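PDB 1YZV: ribonuclease mar1, putative from Trypanosoma cruzi, which is of unproven function but belongs to the isochorismatase superfamily, whose members are mostly hydrolases, and is tentatively named a ribonuclease. Local coordinates for residues C19-F24 with M178-D183; H53-T58 with F189-P194. All coordinates share one frame; numbering follows the deposited sequence.

Contact 1: residues C19-F24 with M178-D183; sequences CKTAFF and MQLLKD
In the alpha/beta core of this isochorismatase-family protein, strand 20-26 of the parallel sheet receives the last turn of helix 173-181, and Leu180 meets Thr21 and Phe23. The helix stands well off the strand: the CA atoms of Thr21 and Leu180 are 9.1 Å apart, a gap that a forked leucine can span. Its two methyls divide the work. CD2 lies 3.7 Å from OG1 of Thr21, the two side chains passing at a slant, while CD1 comes to the ring edge of Phe23, near the ring plane, with CZ 4.1 Å away. With chi1 at -55°, the Thr21 hydroxyl sits beside its own backbone N, and its hydrogen bond to Gln112 on the adjoining strand 110-118 satisfies this buried polar group although the leucine brings it only a methyl. The Phe23 ring also meets that of Phe49. The helix runs to Leu181, and Lys182 leaves it with positive phi; its NZ turns back to the carbonyl O of Gln179, 2.6 Å away, and also bonds Leu13 O. A helix side chain lying over residues i and i+2 of a parallel strand is the usual helix-on-sheet packing of a Rossmann-like three-layer alpha/beta/alpha sandwich.

Contact 2: residues H53-T58 with F189-P194; sequences HTALGT and FKTIAP
Ala55, on the last turn of helix 39-56, comes closest to Thr191 on the first turn of helix 189-197, their CA atoms only 6.8 Å apart, in a helix-helix contact on the flank of the alpha/beta sandwich. The first helix ends here: Gly57 N still bonds His53 O at 3.0 Å, but Gly57 itself has positive phi (85°), and at its backbone angles a CB would press on the carbonyl O of Leu56. In the second helix Ala193 N bonds Phe189 O at 2.7 Å, whereas Pro194, whose nitrogen carries no hydrogen, coincides with a kink.

Small side chains suit so close an approach. The single methyl of Ala55 points at the other helix and meets two consecutive residues. One is Thr191, whose CG2 lies 3.9 Å from Ala55 CB; chi1 of -56° sets this methyl anti to the backbone N. The other is Ile192, a longer side chain that sets out alongside the partner helix and brings only its end, CD1, in to the alanine. Ile192 also packs on Leu177 and Leu181 of helix 173-181, and so lies between that helix and helix 39-56, while Thr191 occupies the exposed margin. The tightest point lies between Ala55 CB and Ile192 CD1, two methyl carbons modelled 3.2 Å apart, a separation below normal van der Waals contact and doubtful as an exact value.

Overall arrangement
From the N terminus the chain enters strand 20-26, the first half of contact 1, then forms helix 39-56, whose end supplies the first half of contact 2. It next builds the other five strands of the sheet before helix 173-181 returns to the first strand, where contact 1 closes a loop of 153 residues. Helix 189-197 follows and closes contact 2 across 130 residues. The segments alternate, so the two loops cross. Their centres are about 10 Å apart, and they touch: Leu181 packs on Phe189 and Ile192, Met178 on Phe189, and Lys20 NZ probably hydrogen-bonds Thr58 O. Together they tie the two C-terminal helices to the first strand and first long helix.

Contact 1: residues C19-F24 with M178-D183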
ATOM      1  N   CYS A  19      23.107   3.178 -18.948  1.00 34.54           N
ATOM      2  CA  CYS A  19      23.951   2.977 -17.795  1.00 33.46           C
ATOM      3  C   CYS A  19      24.150   1.486 -17.709  1.00 34.05           C
ATOM      4  O   CYS A  19      23.493   0.727 -18.435  1.00 37.65           O
ATOM      5  CB  CYS A  19      23.285   3.522 -16.543  1.00 33.66           C
ATOM      6  SG  CYS A  19      21.674   2.740 -16.085  1.00 32.39           S
ATOM      7  N   LYS A  20      25.075   1.055 -16.878  1.00 33.20           N
ATOM      8  CA  LYS A  20      25.240  -0.352 -16.614  1.00 32.34           C
ATOM      9  C   LYS A  20      24.314  -0.843 -15.476  1.00 29.29           C
ATOM     10  O   LYS A  20      23.881  -0.043 -14.636  1.00 25.11           O
ATOM     11  CB  LYS A  20      26.681  -0.593 -16.296  1.00 35.59           C
ATOM     12  CG  LYS A  20      27.090  -2.014 -16.268  1.00 41.43           C
ATOM     13  CD  LYS A  20      28.575  -2.090 -16.685  1.00 42.45           C
ATOM     14  CE  LYS A  20      29.148  -3.452 -16.335  1.00 42.38           C
ATOM     15  NZ  LYS A  20      30.585  -3.578 -16.767  1.00 41.58           N
ATOM     16  N   THR A  21      23.835  -2.091 -15.635  1.00 25.53           N
ATOM     17  CA  THR A  21      22.905  -2.723 -14.696  1.00 26.35           C
ATOM     18  C   THR A  21      23.568  -3.928 -14.038  1.00 24.70           C
ATOM     19  O   THR A  21      24.219  -4.708 -14.734  1.00 26.16           O
ATOM     20  CB  THR A  21      21.635  -3.246 -15.459  1.00 24.87           C
ATOM     21  OG1 THR A  21      21.065  -2.156 -16.172  1.00 25.29           O
ATOM     22  CG2 THR A  21      20.590  -3.800 -14.524  1.00 26.93           C
ATOM     23  N   ALA A  22      23.465  -4.040 -12.709  1.00 23.28           N
ATOM     24  CA  ALA A  22      23.987  -5.223 -11.978  1.00 23.26           C
ATOM     25  C   ALA A  22      22.809  -6.091 -11.588  1.00 23.87           C
ATOM     26  O   ALA A  22      21.782  -5.604 -11.108  1.00 22.98           O
ATOM     27  CB  ALA A  22      24.757  -4.808 -10.726  1.00 26.26           C
ATOM     28  N   PHE A  23      22.953  -7.378 -11.847  1.00 25.82           N
ATOM     29  CA  PHE A  23      22.005  -8.363 -11.428  1.00 24.72           C
ATOM     30  C   PHE A  23      22.563  -9.000 -10.152  1.00 25.15           C
ATOM     31  O   PHE A  23      23.595  -9.683 -10.172  1.00 26.46           O
ATOM     32  CB  PHE A  23      21.779  -9.385 -12.553  1.00 23.94           C
ATOM     33  CG  PHE A  23      21.045  -8.822 -13.733  1.00 22.06           C
ATOM     34  CD1 PHE A  23      19.651  -8.813 -13.771  1.00 20.63           C
ATOM     35  CD2 PHE A  23      21.741  -8.300 -14.805  1.00 23.62           C
ATOM     36  CE1 PHE A  23      18.991  -8.219 -14.807  1.00 20.91           C
ATOM     37  CE2 PHE A  23      21.069  -7.603 -15.800  1.00 24.31           C
ATOM     38  CZ  PHE A  23      19.707  -7.612 -15.836  1.00 23.29           C
ATOM     39  N   PHE A  24      21.882  -8.736  -9.042  1.00 25.00           N
ATOM     40  CA  PHE A  24      22.251  -9.279  -7.724  1.00 23.67           C
ATOM     41  C   PHE A  24      21.391 -10.479  -7.354  1.00 27.43           C
ATOM     42  O   PHE A  24      20.233 -10.329  -6.967  1.00 22.97           O
ATOM     43  CB  PHE A  24      22.085  -8.239  -6.641  1.00 23.80           C
ATOM     44  CG  PHE A  24      23.252  -7.282  -6.489  1.00 21.57           C
ATOM     45  CD1 PHE A  24      24.091  -6.978  -7.539  1.00 24.13           C
ATOM     46  CD2 PHE A  24      23.504  -6.686  -5.259  1.00 30.19           C
ATOM     47  CE1 PHE A  24      25.189  -6.159  -7.350  1.00 26.95           C
ATOM     48  CE2 PHE A  24      24.578  -5.850  -5.067  1.00 26.91           C
ATOM     49  CZ  PHE A  24      25.413  -5.561  -6.126  1.00 30.68           C
ATOM     50  N   MET A 178      11.334  -5.876 -19.909  1.00 21.35           N
ATOM     51  CA  MET A 178      10.740  -4.955 -20.884  1.00 21.55           C
ATOM     52  C   MET A 178      11.018  -3.485 -20.531  1.00 22.35           C
ATOM     53  O   MET A 178      11.145  -2.654 -21.431  1.00 22.57           O
ATOM     54  CB  MET A 178       9.234  -5.242 -21.012  1.00 20.97           C
ATOM     55  CG  MET A 178       8.941  -6.659 -21.508  1.00 26.36           C
ATOM     56  SD  MET A 178       9.550  -6.897 -23.171  1.00 30.24           S
ATOM     57  CE  MET A 178      11.199  -7.579 -22.958  1.00 48.23           C
ATOM     58  N   GLN A 179      11.257  -3.206 -19.241  1.00 21.42           N
ATOM     59  CA  GLN A 179      11.798  -1.897 -18.798  1.00 22.68           C
ATOM     60  C   GLN A 179      13.192  -1.581 -19.343  1.00 22.29           C
ATOM     61  O   GLN A 179      13.482  -0.435 -19.728  1.00 20.21           O
ATOM     62  CB  GLN A 179      11.841  -1.771 -17.264  1.00 20.92           C
ATOM     63  CG  GLN A 179      10.480  -1.579 -16.624  1.00 22.95           C
ATOM     64  CD  GLN A 179      10.538  -1.790 -15.095  1.00 23.13           C
ATOM     65  OE1 GLN A 179      11.416  -1.268 -14.449  1.00 25.33           O
ATOM     66  NE2 GLN A 179       9.628  -2.584 -14.559  1.00 23.43           N
ATOM     67  N   LEU A 180      14.049  -2.587 -19.377  1.00 20.02           N
ATOM     68  CA  LEU A 180      15.416  -2.411 -19.848  1.00 20.48           C
ATOM     69  C   LEU A 180      15.444  -2.230 -21.353  1.00 21.75           C
ATOM     70  O   LEU A 180      16.388  -1.668 -21.845  1.00 21.52           O
ATOM     71  CB  LEU A 180      16.309  -3.577 -19.445  1.00 19.70           C
ATOM     72  CG  LEU A 180      16.610  -3.622 -17.966  1.00 23.65           C
ATOM     73  CD1 LEU A 180      17.022  -5.057 -17.525  1.00 25.70           C
ATOM     74  CD2 LEU A 180      17.675  -2.549 -17.605  1.00 27.43           C
ATOM     75  N   LEU A 181      14.507  -2.864 -22.075  1.00 20.25           N
ATOM     76  CA  LEU A 181      14.460  -2.803 -23.536  1.00 23.65           C
ATOM     77  C   LEU A 181      13.664  -1.661 -24.158  1.00 24.20           C
ATOM     78  O   LEU A 181      14.001  -1.219 -25.267  1.00 24.10           O
ATOM     79  CB  LEU A 181      13.964  -4.118 -24.127  1.00 22.23           C
ATOM     80  CG  LEU A 181      15.006  -5.206 -24.386  1.00 27.62           C
ATOM     81  CD1 LEU A 181      15.880  -5.502 -23.171  1.00 28.77           C
ATOM     82  CD2 LEU A 181      14.249  -6.396 -24.732  1.00 32.34           C
ATOM     83  N   LYS A 182      12.498  -1.360 -23.589  1.00 23.36           N
ATOM     84  CA  LYS A 182      11.635  -0.225 -23.994  1.00 23.84           C
ATOM     85  C   LYS A 182      10.872  -0.268 -25.327  1.00 24.08           C
ATOM     86  O   LYS A 182       9.845   0.419 -25.451  1.00 21.10           O
ATOM     87  CB  LYS A 182      12.355   1.141 -23.851  1.00 27.45           C
ATOM     88  CG  LYS A 182      12.907   1.305 -22.408  1.00 27.41           C
ATOM     89  CD  LYS A 182      12.861   2.682 -21.842  1.00 30.33           C
ATOM     90  CE  LYS A 182      13.330   2.694 -20.330  1.00 29.48           C
ATOM     91  NZ  LYS A 182      12.536   1.933 -19.205  1.00 35.02           N
ATOM     92  N   ASP A 183      11.271  -1.132 -26.250  1.00 22.72           N
ATOM     93  CA  ASP A 183      10.785  -1.091 -27.609  1.00 22.42           C
ATOM     94  C   ASP A 183      11.100  -2.448 -28.286  1.00 22.81           C
ATOM     95  O   ASP A 183      12.218  -2.963 -28.184  1.00 25.19           O
ATOM     96  CB  ASP A 183      11.446   0.139 -28.299  1.00 20.44           C
ATOM     97  CG  ASP A 183      10.896   0.446 -29.681  1.00 24.82           C
ATOM     98  OD1 ASP A 183      10.738  -0.481 -30.509  1.00 25.83           O
ATOM     99  OD2 ASP A 183      10.779   1.650 -29.994  1.00 29.66           O
TER

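Contact 2: residues H53-T58 with F189-P194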
ATOM      1  N   HIS A  53      21.300 -11.042 -19.072  1.00 24.33           N
ATOM      2  CA  HIS A  53      22.662 -10.594 -18.858  1.00 24.56           C
ATOM      3  C   HIS A  53      23.577 -11.008 -20.031  1.00 27.22           C
ATOM      4  O   HIS A  53      24.358 -10.197 -20.560  1.00 22.31           O
ATOM      5  CB  HIS A  53      23.196 -11.194 -17.545  1.00 24.59           C
ATOM      6  CG  HIS A  53      24.694 -11.193 -17.429  1.00 27.83           C
ATOM      7  ND1 HIS A  53      25.408 -10.100 -16.969  1.00 21.35           N
ATOM      8  CD2 HIS A  53      25.608 -12.159 -17.695  1.00 24.11           C
ATOM      9  CE1 HIS A  53      26.682 -10.429 -16.886  1.00 27.79           C
ATOM     10  NE2 HIS A  53      26.837 -11.653 -17.364  1.00 25.49           N
ATOM     11  N   THR A  54      23.471 -12.271 -20.434  1.00 24.89           N
ATOM     12  CA  THR A  54      24.287 -12.797 -21.563  1.00 28.32           C
ATOM     13  C   THR A  54      23.940 -12.147 -22.900  1.00 26.04           C
ATOM     14  O   THR A  54      24.852 -11.756 -23.640  1.00 26.72           O
ATOM     15  CB  THR A  54      24.205 -14.339 -21.608  1.00 23.80           C
ATOM     16  OG1 THR A  54      24.813 -14.821 -20.402  1.00 28.28           O
ATOM     17  CG2 THR A  54      24.922 -14.916 -22.832  1.00 28.76           C
ATOM     18  N   ALA A  55      22.658 -11.844 -23.109  1.00 26.38           N
ATOM     19  CA  ALA A  55      22.226 -11.102 -24.313  1.00 26.41           C
ATOM     20  C   ALA A  55      22.700  -9.637 -24.337  1.00 29.03           C
ATOM     21  O   ALA A  55      23.046  -9.087 -25.423  1.00 26.39           O
ATOM     22  CB  ALA A  55      20.727 -11.142 -24.447  1.00 27.61           C
ATOM     23  N   LEU A  56      22.675  -8.975 -23.173  1.00 26.77           N
ATOM     24  CA  LEU A  56      23.068  -7.571 -23.110  1.00 28.21           C
ATOM     25  C   LEU A  56      24.592  -7.385 -23.277  1.00 27.96           C
ATOM     26  O   LEU A  56      25.070  -6.372 -23.813  1.00 27.52           O
ATOM     27  CB  LEU A  56      22.554  -6.927 -21.823  1.00 28.45           C
ATOM     28  CG  LEU A  56      21.051  -6.972 -21.506  1.00 29.24           C
ATOM     29  CD1 LEU A  56      20.758  -6.265 -20.154  1.00 31.66           C
ATOM     30  CD2 LEU A  56      20.259  -6.371 -22.624  1.00 33.65           C
ATOM     31  N   GLY A  57      25.346  -8.335 -22.756  1.00 28.36           N
ATOM     32  CA  GLY A  57      26.775  -8.287 -22.823  1.00 28.13           C
ATOM     33  C   GLY A  57      27.441  -7.491 -21.728  1.00 26.78           C
ATOM     34  O   GLY A  57      26.798  -6.753 -20.990  1.00 24.89           O
ATOM     35  N   THR A  58      28.757  -7.633 -21.630  1.00 28.40           N
ATOM     36  CA  THR A  58      29.506  -7.029 -20.504  1.00 29.97           C
ATOM     37  C   THR A  58      29.593  -5.548 -20.594  1.00 28.20           C
ATOM     38  O   THR A  58      29.816  -4.888 -19.598  1.00 31.33           O
ATOM     39  CB  THR A  58      30.948  -7.588 -20.378  1.00 34.48           C
ATOM     40  OG1 THR A  58      31.621  -7.510 -21.638  1.00 42.58           O
ATOM     41  CG2 THR A  58      30.880  -9.035 -19.932  1.00 38.94           C
ATOM     42  N   PHE A 189      15.837  -7.335 -28.692  1.00 26.75           N
ATOM     43  CA  PHE A 189      14.518  -7.889 -28.406  1.00 27.37           C
ATOM     44  C   PHE A 189      14.321  -9.327 -28.910  1.00 27.82           C
ATOM     45  O   PHE A 189      13.807 -10.217 -28.182  1.00 25.50           O
ATOM     46  CB  PHE A 189      13.399  -7.004 -28.947  1.00 26.26           C
ATOM     47  CG  PHE A 189      12.053  -7.484 -28.564  1.00 28.10           C
ATOM     48  CD1 PHE A 189      11.550  -7.237 -27.301  1.00 32.38           C
ATOM     49  CD2 PHE A 189      11.254  -8.161 -29.479  1.00 31.08           C
ATOM     50  CE1 PHE A 189      10.282  -7.716 -26.935  1.00 31.82           C
ATOM     51  CE2 PHE A 189      10.039  -8.637 -29.110  1.00 36.00           C
ATOM     52  CZ  PHE A 189       9.535  -8.377 -27.842  1.00 31.52           C
ATOM     53  N   LYS A 190      14.664  -9.548 -30.163  1.00 29.48           N
ATOM     54  CA  LYS A 190      14.503 -10.884 -30.750  1.00 31.46           C
ATOM     55  C   LYS A 190      15.274 -11.935 -29.990  1.00 31.47           C
ATOM     56  O   LYS A 190      14.792 -13.061 -29.789  1.00 29.53           O
ATOM     57  CB  LYS A 190      14.944 -10.874 -32.217  1.00 34.37           C
ATOM     58  CG  LYS A 190      14.794 -12.200 -32.917  1.00 40.16           C
ATOM     59  CD  LYS A 190      13.354 -12.404 -33.418  1.00 52.13           C
ATOM     60  CE  LYS A 190      13.184 -13.728 -34.196  1.00 51.85           C
ATOM     61  NZ  LYS A 190      11.817 -13.737 -34.800  1.00 51.23           N
ATOM     62  N   THR A 191      16.428 -11.550 -29.461  1.00 31.75           N
ATOM     63  CA  THR A 191      17.202 -12.471 -28.649  1.00 32.81           C
ATOM     64  C   THR A 191      16.571 -12.765 -27.277  1.00 32.71           C
ATOM     65  O   THR A 191      16.687 -13.853 -26.787  1.00 31.00           O
ATOM     66  CB  THR A 191      18.642 -11.944 -28.445  1.00 33.66           C
ATOM     67  OG1 THR A 191      19.251 -11.720 -29.722  1.00 33.19           O
ATOM     68  CG2 THR A 191      19.458 -12.941 -27.697  1.00 33.25           C
ATOM     69  N   ILE A 192      15.938 -11.767 -26.670  1.00 32.62           N
ATOM     70  CA  ILE A 192      15.360 -11.817 -25.308  1.00 33.45           C
ATOM     71  C   ILE A 192      13.947 -12.385 -25.254  1.00 32.36           C
ATOM     72  O   ILE A 192      13.523 -12.978 -24.233  1.00 30.51           O
ATOM     73  CB  ILE A 192      15.316 -10.333 -24.707  1.00 33.55           C
ATOM     74  CG1 ILE A 192      16.722  -9.836 -24.448  1.00 40.00           C
ATOM     75  CG2 ILE A 192      14.522 -10.246 -23.420  1.00 37.55           C
ATOM     76  CD1 ILE A 192      17.590 -10.861 -23.870  1.00 45.39           C
ATOM     77  N   ALA A 193      13.195 -12.136 -26.318  1.00 32.37           N
ATOM     78  CA  ALA A 193      11.765 -12.507 -26.416  1.00 31.99           C
ATOM     79  C   ALA A 193      11.444 -13.956 -26.016  1.00 32.61           C
ATOM     80  O   ALA A 193      10.472 -14.169 -25.289  1.00 33.49           O
ATOM     81  CB  ALA A 193      11.234 -12.229 -27.814  1.00 32.26           C
ATOM     82  N   PRO A 194      12.288 -14.933 -26.414  1.00 33.36           N
ATOM     83  CA  PRO A 194      12.074 -16.333 -25.990  1.00 33.91           C
ATOM     84  C   PRO A 194      12.095 -16.553 -24.468  1.00 33.48           C
ATOM     85  O   PRO A 194      11.340 -17.397 -23.981  1.00 34.32           O
ATOM     86  CB  PRO A 194      13.236 -17.091 -26.659  1.00 34.55           C
ATOM     87  CG  PRO A 194      13.618 -16.221 -27.818  1.00 33.51           C
ATOM     88  CD  PRO A 194      13.463 -14.835 -27.304  1.00 36.05           C
TER